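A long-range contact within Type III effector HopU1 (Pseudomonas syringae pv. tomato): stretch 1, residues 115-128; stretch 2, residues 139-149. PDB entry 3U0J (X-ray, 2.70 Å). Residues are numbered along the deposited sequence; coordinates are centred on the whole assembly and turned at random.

Stretch 1, residues 115-128: PLYREVNNYLRLQH
Stretch 2 (139-149) NHDEKLSPHIK

Residues 116-126 form a regular alpha helix, with Pro115 at the N-cap position. Gln127 leaves helical phi/psi at -52/126. In stretch 2, His140 (-100/170) and Asp141 (-54/123) are extended. Residues 142-144 have helical phi/psi and lead into the helix that holds 145-149 and continues later in the chain. The two helix axes cross almost at right angles, at -88°, with a closest approach of 11.0 Å. Val120 CA lies 6.9 Å from Leu144 CA, and Gln127 CA lies 8.4 Å from His140 CA. The contact buries 558 Å² in total.

Apolar packing fills the crossing. Val120 (chi1 t), Tyr123 (t), Leu144 (m, t) and Ile148 (m, t) all point toward the opposite stretch. Val120, Leu144 and Ile148 are buried and pair by shape and apolar character. Val120 CG2 is 4.1 Å from Leu144 CD2, and Val120 CG1 is 4.0 Å from Ile148 CG1. Tyr123 CB meets Leu144 CD1 at 3.8 Å. Ile148 CD1 sits 3.8 Å from Tyr123 CE1 and 3.9 Å from Leu124 CD2 (Leu124 m, t).

Two histidine rings receive methyl groups on a face. Leu116 (t, p) places CD2 3.7 Å from His147 CE1, a CH-pi contact 18° off the ring normal. His147 has chi1 t and chi2 86°. Leu124 CD2 lies over His140, 4.1 Å from CE1.

Hydrogen bonds across the stretches converge on the Tyr123 hydroxyl, at the end of a ring with chi2 -93°. Its oxygen can accept one bond while sharing another. Asp141 N donates to Tyr123 OH at 2.9 Å and 170°, a nearly straight bond. Tyr123 OH also bonds His140 ND1 at 3.3 Å, near the plane of the imidazole. His140 has chi1 m and chi2 -57°.

Within stretch 2, Asp141 (chi1 t, chi2 -45°) bonds Lys143 through both carboxylate oxygens. Lys143 N donates to Asp141 OD1 at 2.7 Å, and Lys143 NZ makes a long salt bridge to Asp141 OD2 at 3.6 Å.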

# COMPACT_ATOMS: atom_id res chain seq x y z
N PRO A 115 7.16 -1.48 11.89
CA PRO A 115 5.76 -1.63 11.48
C PRO A 115 5.57 -2.62 10.33
O PRO A 115 6.41 -2.69 9.43
CB PRO A 115 5.38 -0.23 11.00
CG PRO A 115 6.32 0.67 11.68
CD PRO A 115 7.61 -0.08 11.84
N LEU A 116 4.47 -3.35 10.37
CA LEU A 116 4.18 -4.38 9.38
C LEU A 116 4.36 -3.93 7.91
O LEU A 116 5.01 -4.62 7.12
CB LEU A 116 2.77 -4.93 9.61
CG LEU A 116 2.35 -6.06 8.67
CD1 LEU A 116 3.04 -7.33 9.01
CD2 LEU A 116 0.88 -6.28 8.77
N TYR A 117 3.80 -2.79 7.55
CA TYR A 117 3.81 -2.38 6.16
C TYR A 117 5.24 -2.18 5.69
O TYR A 117 5.57 -2.44 4.53
CB TYR A 117 3.00 -1.10 5.92
CG TYR A 117 3.66 0.18 6.42
CD1 TYR A 117 4.56 0.87 5.63
CD2 TYR A 117 3.38 0.68 7.68
CE1 TYR A 117 5.15 2.03 6.07
CE2 TYR A 117 3.97 1.84 8.13
CZ TYR A 117 4.85 2.50 7.32
OH TYR A 117 5.44 3.65 7.78
N ARG A 118 6.09 -1.70 6.59
CA ARG A 118 7.47 -1.49 6.20
C ARG A 118 8.25 -2.78 6.04
O ARG A 118 9.01 -2.92 5.11
CB ARG A 118 8.18 -0.57 7.19
CG ARG A 118 9.48 -0.01 6.66
CD ARG A 118 10.01 1.00 7.63
NE ARG A 118 9.16 2.18 7.73
CZ ARG A 118 9.05 3.09 6.76
NH1 ARG A 118 9.70 2.91 5.60
NH2 ARG A 118 8.28 4.16 6.93
N GLU A 119 8.06 -3.73 6.95
CA GLU A 119 8.75 -5.00 6.85
C GLU A 119 8.33 -5.69 5.57
O GLU A 119 9.17 -6.26 4.86
CB GLU A 119 8.44 -5.88 8.06
CG GLU A 119 9.08 -7.25 8.02
CD GLU A 119 8.83 -8.06 9.29
OE1 GLU A 119 8.08 -7.58 10.17
OE2 GLU A 119 9.39 -9.19 9.39
N VAL A 120 7.04 -5.62 5.25
CA VAL A 120 6.49 -6.28 4.06
C VAL A 120 6.96 -5.61 2.78
O VAL A 120 7.48 -6.26 1.89
CB VAL A 120 4.95 -6.35 4.11
CG1 VAL A 120 4.38 -6.65 2.72
CG2 VAL A 120 4.51 -7.39 5.11
N ASN A 121 6.78 -4.30 2.71
CA ASN A 121 7.22 -3.52 1.55
C ASN A 121 8.69 -3.75 1.30
O ASN A 121 9.09 -4.07 0.19
CB ASN A 121 6.93 -2.04 1.75
CG ASN A 121 5.47 -1.69 1.57
OD1 ASN A 121 4.67 -2.54 1.18
ND2 ASN A 121 5.12 -0.46 1.85
N ASN A 122 9.50 -3.60 2.35
CA ASN A 122 10.93 -3.82 2.23
C ASN A 122 11.26 -5.23 1.74
O ASN A 122 12.12 -5.40 0.86
CB ASN A 122 11.65 -3.49 3.53
CG ASN A 122 12.03 -2.03 3.62
OD1 ASN A 122 11.57 -1.22 2.82
ND2 ASN A 122 12.87 -1.67 4.58
N TYR A 123 10.59 -6.22 2.31
CA TYR A 123 10.73 -7.60 1.87
C TYR A 123 10.45 -7.74 0.37
O TYR A 123 11.26 -8.27 -0.37
CB TYR A 123 9.80 -8.54 2.66
CG TYR A 123 9.65 -9.87 1.99
CD1 TYR A 123 8.61 -10.12 1.10
CD2 TYR A 123 10.57 -10.89 2.20
CE1 TYR A 123 8.47 -11.34 0.46
CE2 TYR A 123 10.45 -12.11 1.56
CZ TYR A 123 9.40 -12.33 0.70
OH TYR A 123 9.29 -13.55 0.06
N LEU A 124 9.30 -7.26 -0.08
CA LEU A 124 9.00 -7.32 -1.51
C LEU A 124 10.03 -6.63 -2.39
O LEU A 124 10.32 -7.13 -3.48
CB LEU A 124 7.61 -6.76 -1.80
CG LEU A 124 6.45 -7.59 -1.29
CD1 LEU A 124 5.15 -6.80 -1.38
CD2 LEU A 124 6.36 -8.87 -2.08
N ARG A 125 10.57 -5.49 -1.96
CA ARG A 125 11.55 -4.77 -2.78
C ARG A 125 12.90 -5.50 -2.82
O ARG A 125 13.61 -5.39 -3.80
CB ARG A 125 11.77 -3.30 -2.36
CG ARG A 125 10.60 -2.58 -1.75
CD ARG A 125 10.36 -1.18 -2.32
NE ARG A 125 11.15 -0.15 -1.67
CZ ARG A 125 10.91 1.17 -1.78
NH1 ARG A 125 9.88 1.61 -2.50
NH2 ARG A 125 11.70 2.05 -1.15
N LEU A 126 13.26 -6.21 -1.76
CA LEU A 126 14.55 -6.90 -1.70
C LEU A 126 14.51 -8.30 -2.27
O LEU A 126 15.52 -8.83 -2.74
CB LEU A 126 15.05 -6.98 -0.26
CG LEU A 126 15.27 -5.64 0.44
CD1 LEU A 126 15.80 -5.87 1.85
CD2 LEU A 126 16.21 -4.72 -0.37
N GLN A 127 13.35 -8.92 -2.22
CA GLN A 127 13.19 -10.31 -2.58
C GLN A 127 13.77 -10.62 -3.97
O GLN A 127 13.43 -9.95 -4.96
CB GLN A 127 11.71 -10.64 -2.52
CG GLN A 127 11.36 -11.98 -3.05
CD GLN A 127 11.08 -11.93 -4.53
OE1 GLN A 127 11.13 -12.95 -5.21
NE2 GLN A 127 10.78 -10.74 -5.05
N HIS A 128 14.65 -11.62 -4.03
CA HIS A 128 15.21 -12.11 -5.30
C HIS A 128 15.04 -13.62 -5.50
O HIS A 128 16.02 -14.35 -5.64
CB HIS A 128 16.68 -11.68 -5.49
CG HIS A 128 17.62 -12.22 -4.44
ND1 HIS A 128 17.92 -11.53 -3.29
CD2 HIS A 128 18.34 -13.37 -4.39
CE1 HIS A 128 18.77 -12.23 -2.56
NE2 HIS A 128 19.04 -13.35 -3.21
N ASN A 139 5.18 -18.34 -3.75
CA ASN A 139 6.60 -18.66 -3.61
C ASN A 139 7.32 -17.60 -2.78
O ASN A 139 8.51 -17.35 -2.97
CB ASN A 139 7.28 -18.79 -4.99
CG ASN A 139 6.91 -20.08 -5.71
OD1 ASN A 139 6.93 -21.17 -5.12
ND2 ASN A 139 6.59 -19.97 -7.00
N HIS A 140 6.59 -16.98 -1.86
CA HIS A 140 7.18 -16.01 -0.94
C HIS A 140 7.48 -16.63 0.44
O HIS A 140 7.05 -17.76 0.72
CB HIS A 140 6.29 -14.76 -0.78
CG HIS A 140 6.22 -13.88 -2.00
ND1 HIS A 140 7.34 -13.32 -2.58
CD2 HIS A 140 5.16 -13.44 -2.73
CE1 HIS A 140 6.98 -12.59 -3.63
NE2 HIS A 140 5.66 -12.66 -3.74
N ASP A 141 8.20 -15.89 1.28
CA ASP A 141 8.53 -16.26 2.66
C ASP A 141 7.30 -16.62 3.50
O ASP A 141 6.39 -15.80 3.66
CB ASP A 141 9.31 -15.11 3.33
CG ASP A 141 9.84 -15.46 4.73
OD1 ASP A 141 9.10 -16.04 5.56
OD2 ASP A 141 11.02 -15.12 5.01
N GLU A 142 7.31 -17.83 4.05
CA GLU A 142 6.19 -18.38 4.81
C GLU A 142 5.67 -17.40 5.87
O GLU A 142 4.48 -17.40 6.21
CB GLU A 142 6.59 -19.71 5.47
CG GLU A 142 7.42 -20.64 4.57
CD GLU A 142 8.86 -20.16 4.38
OE1 GLU A 142 9.57 -19.99 5.40
OE2 GLU A 142 9.29 -19.95 3.21
N LYS A 143 6.57 -16.57 6.39
CA LYS A 143 6.19 -15.68 7.47
C LYS A 143 5.25 -14.59 7.00
O LYS A 143 4.22 -14.36 7.62
CB LYS A 143 7.43 -15.09 8.12
CG LYS A 143 7.96 -15.89 9.30
CD LYS A 143 9.49 -15.87 9.34
CE LYS A 143 10.05 -14.57 8.75
NZ LYS A 143 11.53 -14.63 8.56
N LEU A 144 5.57 -13.92 5.91
CA LEU A 144 4.76 -12.78 5.50
C LEU A 144 3.68 -13.08 4.46
O LEU A 144 2.72 -12.32 4.31
CB LEU A 144 5.66 -11.64 5.00
CG LEU A 144 6.77 -11.27 5.97
CD1 LEU A 144 7.81 -10.44 5.30
CD2 LEU A 144 6.20 -10.56 7.16
N SER A 145 3.82 -14.19 3.74
CA SER A 145 2.94 -14.45 2.60
C SER A 145 1.46 -14.44 2.94
O SER A 145 0.66 -13.96 2.16
CB SER A 145 3.33 -15.73 1.87
OG SER A 145 3.40 -16.77 2.80
N PRO A 146 1.08 -14.96 4.12
CA PRO A 146 -0.35 -14.91 4.42
C PRO A 146 -0.90 -13.49 4.29
O PRO A 146 -2.03 -13.32 3.89
CB PRO A 146 -0.42 -15.37 5.87
CG PRO A 146 0.80 -16.13 6.09
CD PRO A 146 1.85 -15.51 5.25
N HIS A 147 -0.09 -12.48 4.62
CA HIS A 147 -0.53 -11.09 4.51
C HIS A 147 -0.36 -10.55 3.09
O HIS A 147 -1.20 -9.78 2.59
CB HIS A 147 0.24 -10.21 5.50
CG HIS A 147 -0.07 -8.75 5.37
ND1 HIS A 147 -1.13 -8.15 6.01
CD2 HIS A 147 0.57 -7.76 4.69
CE1 HIS A 147 -1.15 -6.86 5.73
NE2 HIS A 147 -0.13 -6.60 4.93
N ILE A 148 0.73 -10.93 2.44
CA ILE A 148 0.94 -10.42 1.10
C ILE A 148 -0.22 -10.87 0.24
O ILE A 148 -0.79 -10.08 -0.52
CB ILE A 148 2.27 -10.89 0.50
CG1 ILE A 148 3.43 -10.21 1.24
CG2 ILE A 148 2.31 -10.56 -0.95
CD1 ILE A 148 4.79 -10.78 0.94
N LYS A 149 -0.60 -12.13 0.41
CA LYS A 149 -1.64 -12.72 -0.40
C LYS A 149 -2.97 -12.09 -0.05
O LYS A 149 -3.74 -11.74 -0.93
CB LYS A 149 -1.69 -14.25 -0.27
CG LYS A 149 -0.37 -14.95 -0.62
CD LYS A 149 -0.57 -16.43 -0.93
CE LYS A 149 -1.27 -17.18 0.22
NZ LYS A 149 -1.63 -18.59 -0.15